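Local coordinates for catalase (Pseudomonas syringae, PDB 1M7S) that decomposes hydrogen peroxide into water and oxygen with a haem cofactor, protecting the cell from the toxic effects of the peroxide, at the interface of chains A and B. Residues are numbered along the deposited sequence; one frame, centred on the assembly and turned at random. Chains: chain A/B, Catalase.

Contact 1: the interface of chains A and B. Residues chain A 97-99, 102, 230, 234; chain B 97-99, 230, 233-234.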
loop_
_atom_site.group_PDB
_atom_site.type_symbol
_atom_site.label_atom_id
_atom_site.label_comp_id
_atom_site.label_asym_id
_atom_site.label_seq_id
_atom_site.Cartn_x
_atom_site.Cartn_y
_atom_site.Cartn_z
ATOM N N HIS A 97 -10.829 -20.343 -0.370
ATOM C CA HIS A 97 -10.694 -21.748 -0.647
ATOM C C HIS A 97 -10.827 -22.526 0.643
ATOM O O HIS A 97 -10.731 -23.734 0.455
ATOM C CB HIS A 97 -9.382 -22.024 -1.368
ATOM C CG HIS A 97 -9.339 -21.368 -2.720
ATOM N ND1 HIS A 97 -8.174 -21.044 -3.377
ATOM C CD2 HIS A 97 -10.342 -20.970 -3.561
ATOM C CE1 HIS A 97 -8.473 -20.477 -4.532
ATOM N NE2 HIS A 97 -9.776 -20.399 -4.691
ATOM N N SER A 98 -11.387 -22.040 1.741
ATOM C CA SER A 98 -11.764 -22.894 2.857
ATOM C C SER A 98 -13.003 -23.676 2.416
ATOM O O SER A 98 -13.797 -23.152 1.611
ATOM C CB SER A 98 -12.128 -22.058 4.086
ATOM O OG SER A 98 -13.195 -21.111 3.861
ATOM N N PRO A 99 -13.211 -24.872 2.925
ATOM C CA PRO A 99 -14.328 -25.711 2.615
ATOM C C PRO A 99 -15.622 -24.966 2.888
ATOM O O PRO A 99 -15.809 -24.412 3.965
ATOM C CB PRO A 99 -14.267 -26.959 3.540
ATOM C CG PRO A 99 -12.763 -26.987 3.836
ATOM C CD PRO A 99 -12.275 -25.535 3.879
ATOM N N LEU A 102 -17.784 -25.852 6.146
ATOM C CA LEU A 102 -17.441 -25.509 7.529
ATOM C C LEU A 102 -18.622 -24.825 8.220
ATOM O O LEU A 102 -19.324 -24.016 7.592
ATOM C CB LEU A 102 -16.213 -24.619 7.591
ATOM C CG LEU A 102 -14.902 -25.252 7.064
ATOM C CD1 LEU A 102 -13.761 -24.300 7.477
ATOM C CD2 LEU A 102 -14.687 -26.634 7.608
ATOM N N GLN A 230 -18.092 -32.884 2.084
ATOM C CA GLN A 230 -16.737 -32.351 2.255
ATOM C C GLN A 230 -15.679 -33.316 1.747
ATOM O O GLN A 230 -14.565 -32.956 1.329
ATOM C CB GLN A 230 -16.454 -32.010 3.735
ATOM C CG GLN A 230 -15.093 -31.294 3.926
ATOM C CD GLN A 230 -14.878 -30.789 5.321
ATOM O OE1 GLN A 230 -15.709 -29.972 5.773
ATOM N NE2 GLN A 230 -13.840 -31.227 6.048
ATOM N N TYR A 234 -15.028 -29.154 -1.773
ATOM C CA TYR A 234 -14.795 -28.096 -0.781
ATOM C C TYR A 234 -15.442 -26.818 -1.263
ATOM O O TYR A 234 -15.373 -25.795 -0.598
ATOM C CB TYR A 234 -13.282 -27.963 -0.509
ATOM C CG TYR A 234 -12.504 -27.395 -1.668
ATOM C CD1 TYR A 234 -12.241 -26.041 -1.735
ATOM C CD2 TYR A 234 -12.067 -28.212 -2.706
ATOM C CE1 TYR A 234 -11.556 -25.485 -2.812
ATOM C CE2 TYR A 234 -11.414 -27.671 -3.808
ATOM C CZ TYR A 234 -11.152 -26.320 -3.827
ATOM O OH TYR A 234 -10.486 -25.789 -4.918
ATOM N N HIS B 97 -6.705 -21.272 3.448
ATOM C CA HIS B 97 -7.383 -22.232 4.287
ATOM C C HIS B 97 -7.986 -23.380 3.420
ATOM O O HIS B 97 -8.896 -24.100 3.801
ATOM C CB HIS B 97 -8.534 -21.748 5.182
ATOM C CG HIS B 97 -8.065 -21.092 6.458
ATOM N ND1 HIS B 97 -8.570 -19.921 6.916
ATOM C CD2 HIS B 97 -7.078 -21.489 7.316
ATOM C CE1 HIS B 97 -7.917 -19.615 8.060
ATOM N NE2 HIS B 97 -6.998 -20.552 8.325
ATOM N N SER B 98 -7.305 -23.593 2.313
ATOM C CA SER B 98 -7.711 -24.684 1.393
ATOM C C SER B 98 -7.313 -26.017 1.998
ATOM O O SER B 98 -6.435 -26.109 2.862
ATOM C CB SER B 98 -7.067 -24.453 0.043
ATOM O OG SER B 98 -5.662 -24.443 0.046
ATOM N N PRO B 99 -8.097 -27.046 1.753
ATOM C CA PRO B 99 -7.853 -28.389 2.251
ATOM C C PRO B 99 -6.443 -28.794 1.879
ATOM O O PRO B 99 -5.959 -28.714 0.744
ATOM C CB PRO B 99 -8.912 -29.299 1.582
ATOM C CG PRO B 99 -9.977 -28.271 1.245
ATOM C CD PRO B 99 -9.226 -27.026 0.799
ATOM N N GLN B 230 -10.177 -35.926 4.052
ATOM C CA GLN B 230 -10.809 -34.667 3.705
ATOM C C GLN B 230 -12.209 -34.547 4.335
ATOM O O GLN B 230 -12.612 -33.443 4.721
ATOM C CB GLN B 230 -10.897 -34.426 2.200
ATOM C CG GLN B 230 -11.242 -32.950 1.911
ATOM C CD GLN B 230 -11.081 -32.766 0.411
ATOM O OE1 GLN B 230 -9.956 -32.824 -0.121
ATOM N NE2 GLN B 230 -12.186 -32.533 -0.288
ATOM N N ASP B 233 -11.043 -33.540 8.076
ATOM C CA ASP B 233 -9.880 -32.675 8.426
ATOM C C ASP B 233 -9.385 -31.936 7.192
ATOM O O ASP B 233 -8.770 -32.591 6.351
ATOM C CB ASP B 233 -8.782 -33.566 8.990
ATOM C CG ASP B 233 -7.584 -32.859 9.582
ATOM O OD1 ASP B 233 -7.612 -31.618 9.659
ATOM O OD2 ASP B 233 -6.612 -33.546 10.032
ATOM N N TYR B 234 -9.517 -30.619 7.177
ATOM C CA TYR B 234 -9.033 -29.908 5.978
ATOM C C TYR B 234 -7.653 -29.346 6.311
ATOM O O TYR B 234 -7.073 -28.649 5.472
ATOM C CB TYR B 234 -10.006 -28.767 5.632
ATOM C CG TYR B 234 -10.075 -27.677 6.684
ATOM C CD1 TYR B 234 -9.340 -26.501 6.529
ATOM C CD2 TYR B 234 -10.893 -27.780 7.807
ATOM C CE1 TYR B 234 -9.392 -25.477 7.441
ATOM C CE2 TYR B 234 -10.936 -26.754 8.725
ATOM C CZ TYR B 234 -10.181 -25.623 8.567
ATOM O OH TYR B 234 -10.204 -24.581 9.496
#

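Contact 2: the interface of chains A and B. Residues chain A 54, 97, 238, 296, 299-300; chain B 148-151.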
loop_
_atom_site.group_PDB
_atom_site.type_symbol
_atom_site.label_atom_id
_atom_site.label_comp_id
_atom_site.label_asym_id
_atom_site.label_seq_id
_atom_site.Cartn_x
_atom_site.Cartn_y
_atom_site.Cartn_z
ATOM N N ARG A 54 -14.343 -15.958 2.095
ATOM C CA ARG A 54 -14.779 -17.006 1.183
ATOM C C ARG A 54 -16.175 -16.608 0.611
ATOM O O ARG A 54 -17.124 -16.604 1.420
ATOM C CB ARG A 54 -14.923 -18.321 1.971
ATOM C CG ARG A 54 -15.443 -19.514 1.204
ATOM C CD ARG A 54 -14.533 -19.811 0.020
ATOM N NE ARG A 54 -14.380 -21.207 -0.281
ATOM C CZ ARG A 54 -14.293 -21.820 -1.439
ATOM N NH1 ARG A 54 -14.095 -23.129 -1.396
ATOM N NH2 ARG A 54 -14.453 -21.187 -2.595
ATOM N N HIS A 97 -10.829 -20.343 -0.370
ATOM C CA HIS A 97 -10.694 -21.748 -0.647
ATOM C C HIS A 97 -10.827 -22.526 0.643
ATOM O O HIS A 97 -10.731 -23.734 0.455
ATOM C CB HIS A 97 -9.382 -22.024 -1.368
ATOM C CG HIS A 97 -9.339 -21.368 -2.720
ATOM N ND1 HIS A 97 -8.174 -21.044 -3.377
ATOM C CD2 HIS A 97 -10.342 -20.970 -3.561
ATOM C CE1 HIS A 97 -8.473 -20.477 -4.532
ATOM N NE2 HIS A 97 -9.776 -20.399 -4.691
ATOM N N THR A 238 -20.573 -22.769 -3.817
ATOM C CA THR A 238 -20.326 -22.044 -5.083
ATOM C C THR A 238 -20.824 -22.869 -6.275
ATOM O O THR A 238 -21.436 -22.371 -7.260
ATOM C CB THR A 238 -18.831 -21.710 -5.252
ATOM O OG1 THR A 238 -18.426 -20.756 -4.240
ATOM C CG2 THR A 238 -18.559 -21.061 -6.604
ATOM N N VAL A 296 -21.061 -13.864 -12.750
ATOM C CA VAL A 296 -20.109 -12.784 -13.066
ATOM C C VAL A 296 -19.231 -13.131 -14.270
ATOM O O VAL A 296 -19.096 -14.308 -14.583
ATOM C CB VAL A 296 -19.191 -12.516 -11.857
ATOM C CG1 VAL A 296 -20.040 -12.168 -10.623
ATOM C CG2 VAL A 296 -18.314 -13.727 -11.576
ATOM N N PHE A 299 -14.198 -13.217 -11.655
ATOM C CA PHE A 299 -14.305 -13.349 -10.209
ATOM C C PHE A 299 -13.593 -12.234 -9.459
ATOM O O PHE A 299 -14.140 -11.588 -8.539
ATOM C CB PHE A 299 -13.783 -14.746 -9.769
ATOM C CG PHE A 299 -14.058 -14.991 -8.299
ATOM C CD1 PHE A 299 -15.204 -15.641 -7.892
ATOM C CD2 PHE A 299 -13.136 -14.617 -7.323
ATOM C CE1 PHE A 299 -15.480 -15.898 -6.555
ATOM C CE2 PHE A 299 -13.370 -14.875 -5.992
ATOM C CZ PHE A 299 -14.548 -15.506 -5.599
ATOM N N PHE A 300 -12.348 -11.924 -9.902
ATOM C CA PHE A 300 -11.568 -10.920 -9.198
ATOM C C PHE A 300 -12.194 -9.533 -9.344
ATOM O O PHE A 300 -12.340 -8.744 -8.420
ATOM C CB PHE A 300 -10.098 -10.868 -9.689
ATOM C CG PHE A 300 -9.262 -9.871 -8.933
ATOM C CD1 PHE A 300 -8.997 -8.600 -9.458
ATOM C CD2 PHE A 300 -8.659 -10.207 -7.712
ATOM C CE1 PHE A 300 -8.225 -7.644 -8.816
ATOM C CE2 PHE A 300 -7.886 -9.247 -7.040
ATOM C CZ PHE A 300 -7.659 -7.982 -7.598
ATOM N N PRO B 148 -10.759 -18.106 -13.842
ATOM C CA PRO B 148 -10.892 -16.706 -13.479
ATOM C C PRO B 148 -12.334 -16.221 -13.551
ATOM O O PRO B 148 -12.665 -15.193 -12.939
ATOM C CB PRO B 148 -9.972 -15.880 -14.389
ATOM C CG PRO B 148 -9.783 -16.825 -15.526
ATOM C CD PRO B 148 -9.873 -18.267 -15.014
ATOM N N ARG B 149 -13.178 -16.961 -14.276
ATOM C CA ARG B 149 -14.589 -16.555 -14.321
ATOM C C ARG B 149 -15.331 -16.999 -13.073
ATOM O O ARG B 149 -16.328 -16.342 -12.697
ATOM C CB ARG B 149 -15.249 -17.244 -15.537
ATOM C CG ARG B 149 -14.621 -16.714 -16.834
ATOM C CD ARG B 149 -15.017 -17.650 -18.000
ATOM N NE ARG B 149 -14.330 -18.933 -17.921
ATOM C CZ ARG B 149 -14.386 -19.812 -18.937
ATOM N NH1 ARG B 149 -15.099 -19.553 -20.040
ATOM N NH2 ARG B 149 -13.722 -20.946 -18.854
ATOM N N THR B 150 -14.922 -18.082 -12.406
ATOM C CA THR B 150 -15.757 -18.649 -11.348
ATOM C C THR B 150 -15.090 -18.959 -10.011
ATOM O O THR B 150 -15.812 -19.327 -9.066
ATOM C CB THR B 150 -16.394 -19.981 -11.806
ATOM O OG1 THR B 150 -15.300 -20.889 -12.122
ATOM C CG2 THR B 150 -17.332 -19.853 -13.006
ATOM N N ASN B 151 -13.788 -18.993 -9.971
ATOM C CA ASN B 151 -13.072 -19.443 -8.746
ATOM C C ASN B 151 -13.326 -20.913 -8.515
ATOM O O ASN B 151 -13.151 -21.433 -7.411
ATOM C CB ASN B 151 -13.509 -18.647 -7.504
ATOM C CG ASN B 151 -12.581 -18.756 -6.314
ATOM O OD1 ASN B 151 -11.365 -18.794 -6.512
ATOM N ND2 ASN B 151 -13.107 -18.792 -5.083
HETATM O O HOH W 1 -10.730 -13.772 -11.528
HETATM O O HOH W 2 -15.929 -19.089 -4.141
HETATM O O HOH W 3 -18.781 -16.640 -13.810
#

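Contact 1: the interface of chains A and B
A:Gln230 and B:Gln230 meet across the two-fold axis of this catalase in a reciprocal pair of amide-to-backbone hydrogen bonds. Side-chain NE2 of A:Gln230 donates to the carbonyl O of B:Gln230 at 2.9 Å, and NE2 of B:Gln230 returns the bond to O of A:Gln230, also at 2.9 Å. Both are fairly straight, 161° at H for the second, and each acceptor lies near the plane of the amide that reaches it and takes the N-H nearly head-on. CG anti to the backbone N (chi1 -173° in A:Gln230) and an extended chain beyond it carry each amide to the last turn of the opposing helix 223-232.

Beside this pair the prolines interlock with the tyrosines. CG of A:Pro99 abuts CB of B:Tyr234 at 3.7 Å, the two side chains crossing at about a right angle, and B:Pro99 does the same to A:Tyr234. The prolines also touch each other, CG of A:Pro99 to CG of B:Pro99 at 4.0 Å. Farther along, both methyls of A:Leu102 lie over one face of the B:Tyr234 ring, displaced towards CE2, with CD2 3.9 Å from that atom. At the other end the 97-98 segments pass close together, CB of A:His97 packing on CB of B:Ser98 at 3.6 Å. The patch joins two subunits of the tetramer through proline, tyrosine and leucine contacts flanked by the glutamine pair and the 97-98 backbone.

Contact 2: the interface of chains A and B
Carbonyl O of B:Pro148 is gripped from chain A by the backbone N of A:Phe299, 2.8 Å away, and by water 1, which is also bound by N of A:Phe300. Both nitrogens belong to the first turn of helix 299-304, so in this catalase-family subunit contact a loop carbonyl of one chain caps a helix N-terminus of the other. The A:Phe299 bond is nearly straight and runs close to the line of the C=O, and the positive end of the helix dipole may strengthen it.

The side chain of A:Phe299, with CG anti to the backbone N (chi1 -172°), presents a ring face to B:Asn151. CB of B:Asn151 sits over the centre of that face, 3.5 Å from the centroid, in a CH-pi contact. The amide beyond it is stacked on the ring, the planes 30° apart, with ND2 3.6 Å from CZ of A:Phe299.

The two ends of this amide are held by different groups. OD1 of B:Asn151 accepts a hydrogen bond of 2.9 Å from NE2 of A:His97, lying at the edge of the imidazole near its plane; the N-H comes in well bent from the C=O direction and tilted 29° from the carbonyl plane. ND2 binds water 2, which also meets OG1 of A:Thr238 at 3.0 Å, on helix 236-246, and more weakly NH2 of A:Arg54. With OD1 and ND2 both engaged and the ring against the amide, its turn about CB-CG is probably restricted. CA of A:His97 lies over one face of the A:Arg54 guanidinium, towards its rim.

CG2 of A:Val296 approaches O of B:Arg149 at 3.5 Å, and water 3 joins that carbonyl to O of A:Val296.

The C-alpha centres of contact 1 and contact 2 lie about 16 Å apart on one two-fold interface, and A:His97 takes part in both: its CB and backbone belong to contact 1, its imidazole tip to contact 2. The segment around it ties two patches that otherwise draw on different elements, helix 223-232 in contact 1 and helices 236-246 and 299-304 in contact 2. The centre of contact 2 is about 12 Å from the distal, active-site histidine A:His52, that of contact 1 about 15 Å, close enough that subunit packing could help steady the haem surroundings, though the structure alone does not show this.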